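Long-range contact in transcriptional regulator, IclR family (Ruegeria sp. TM1040, PDB 3R4K), which probably binds DNA through an N-terminal helix-turn-helix domain and regulates transcription, with a GAF-related C-terminal domain that in IclR relatives senses small effectors: residues Ser198-Pro202 with Ile231-Arg236. Sequence-based numbering, arbitrary orientation.
Sequences SHAVP and IPPALR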
loop_
_atom_site.group_PDB
_atom_site.type_symbol
_atom_site.label_atom_id
_atom_site.label_comp_id
_atom_site.label_asym_id
_atom_site.label_seq_id
_atom_site.Cartn_x
_atom_site.Cartn_y
_atom_site.Cartn_z
ATOM N N SER A 198 13.826 -28.094 -5.790
ATOM C CA SER A 198 13.535 -26.680 -5.635
ATOM C C SER A 198 14.132 -26.073 -4.355
ATOM O O SER A 198 14.301 -26.753 -3.341
ATOM C CB SER A 198 12.029 -26.420 -5.667
ATOM O OG SER A 198 11.215 -27.584 -5.708
ATOM N N HIS A 199 14.472 -24.777 -4.444
ATOM C CA HIS A 199 14.978 -23.890 -3.395
ATOM C C HIS A 199 14.044 -22.702 -3.321
ATOM O O HIS A 199 13.687 -22.166 -4.376
ATOM C CB HIS A 199 16.398 -23.401 -3.721
ATOM C CG HIS A 199 17.476 -24.419 -3.591
ATOM N ND1 HIS A 199 17.693 -25.369 -4.573
ATOM C CD2 HIS A 199 18.434 -24.540 -2.643
ATOM C CE1 HIS A 199 18.736 -26.068 -4.167
ATOM N NE2 HIS A 199 19.213 -25.606 -3.008
ATOM N N ALA A 200 13.649 -22.266 -2.116
ATOM C CA ALA A 200 12.754 -21.110 -1.999
ATOM C C ALA A 200 13.018 -20.286 -0.764
ATOM O O ALA A 200 13.423 -20.811 0.272
ATOM C CB ALA A 200 11.302 -21.546 -2.015
ATOM N N VAL A 201 12.785 -18.978 -0.897
ATOM C CA VAL A 201 12.917 -17.984 0.170
ATOM C C VAL A 201 11.580 -17.254 0.313
ATOM O O VAL A 201 10.906 -17.029 -0.699
ATOM C CB VAL A 201 14.102 -16.981 -0.035
ATOM C CG1 VAL A 201 15.451 -17.678 0.097
ATOM C CG2 VAL A 201 13.998 -16.210 -1.352
ATOM N N PRO A 202 11.169 -16.853 1.530
ATOM C CA PRO A 202 9.912 -16.104 1.651
ATOM C C PRO A 202 10.069 -14.641 1.207
ATOM O O PRO A 202 11.165 -14.081 1.257
ATOM C CB PRO A 202 9.602 -16.199 3.140
ATOM C CG PRO A 202 10.962 -16.265 3.788
ATOM C CD PRO A 202 11.839 -17.014 2.843
ATOM N N ILE A 231 23.198 -21.725 -5.944
ATOM C CA ILE A 231 21.776 -21.354 -5.941
ATOM C C ILE A 231 21.399 -20.612 -4.627
ATOM O O ILE A 231 20.878 -19.503 -4.741
ATOM C CB ILE A 231 20.826 -22.549 -6.254
ATOM C CG1 ILE A 231 20.976 -22.985 -7.735
ATOM C CG2 ILE A 231 19.362 -22.208 -5.901
ATOM C CD1 ILE A 231 20.424 -24.358 -8.091
ATOM N N PRO A 232 21.667 -21.149 -3.408
ATOM C CA PRO A 232 21.260 -20.431 -2.184
ATOM C C PRO A 232 21.752 -18.958 -2.069
ATOM O O PRO A 232 20.875 -18.124 -1.842
ATOM C CB PRO A 232 21.812 -21.319 -1.067
ATOM C CG PRO A 232 21.781 -22.696 -1.659
ATOM C CD PRO A 232 22.243 -22.470 -3.067
ATOM N N PRO A 233 23.046 -18.563 -2.267
ATOM C CA PRO A 233 23.389 -17.124 -2.188
ATOM C C PRO A 233 22.675 -16.256 -3.228
ATOM O O PRO A 233 22.269 -15.135 -2.908
ATOM C CB PRO A 233 24.905 -17.089 -2.443
ATOM C CG PRO A 233 25.374 -18.463 -2.266
ATOM C CD PRO A 233 24.242 -19.374 -2.568
ATOM N N ALA A 234 22.530 -16.772 -4.469
ATOM C CA ALA A 234 21.887 -16.069 -5.571
ATOM C C ALA A 234 20.402 -15.853 -5.289
ATOM O O ALA A 234 19.904 -14.738 -5.500
ATOM C CB ALA A 234 22.078 -16.833 -6.865
ATOM N N LEU A 235 19.708 -16.900 -4.770
ATOM C CA LEU A 235 18.279 -16.830 -4.444
ATOM C C LEU A 235 18.028 -15.887 -3.256
ATOM O O LEU A 235 17.117 -15.066 -3.337
ATOM C CB LEU A 235 17.704 -18.234 -4.176
ATOM C CG LEU A 235 16.265 -18.335 -3.644
ATOM C CD1 LEU A 235 15.234 -17.809 -4.631
ATOM C CD2 LEU A 235 15.946 -19.726 -3.268
ATOM N N ARG A 236 18.848 -15.972 -2.187
ATOM C CA ARG A 236 18.740 -15.108 -0.994
ATOM C C ARG A 236 18.828 -13.635 -1.379
ATOM O O ARG A 236 17.988 -12.844 -0.952
ATOM C CB ARG A 236 19.819 -15.440 0.043
ATOM C CG ARG A 236 19.554 -16.729 0.802
ATOM C CD ARG A 236 20.611 -16.928 1.878
ATOM N NE ARG A 236 20.731 -18.319 2.333
ATOM C CZ ARG A 236 20.008 -18.851 3.312
ATOM N NH1 ARG A 236 19.077 -18.129 3.929
ATOM N NH2 ARG A 236 20.201 -20.110 3.677
#
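His199 and Leu235 touch where helix 225-245 packs on strand 196-204; the axes of segments 198-202 and 231-236 run 8.7 Å apart at closest approach, in roughly the same direction, 32° between them. From CB outward, His199 meets the helix atom by atom. Its CB sits 3.7 Å from Leu235 CD2 and only slightly farther from the branch methyl of Ile231. CG, turned anti to the carbonyl carbon (chi1 -72°), sets one face of the ring against that methyl: Ile231 CG2 stands over it, 3.9 Å from the centroid of the His199 ring, a CH-pi contact offset toward the rim. Farther out, CD2 and NE2 meet the ring of Pro232 obliquely, with His199 CD2 3.9 Å from Pro232 CG. Another ring, that of His197, meets His199 with its plane nearly parallel.

One turn along the helix, Leu235 directs its CB toward the strand. Its CD2 lies 3.5 Å from the backbone O of His199, while CD1 reaches Val201 CG2 at 3.9 Å, the two side chains meeting tip to tip. At the margin, Arg236 CG brushes Val201 CG1, while Arg236 NH1 hydrogen-bonds to Thr183 O.

Ile231 also touches Val216 and Leu235 touches Leu214, so the helix packs against two adjacent strands of the C-terminal domain's antiparallel sheet. With no polar bond between the segments, its seating here rests on mostly buried shape fit rather than on directional bonds.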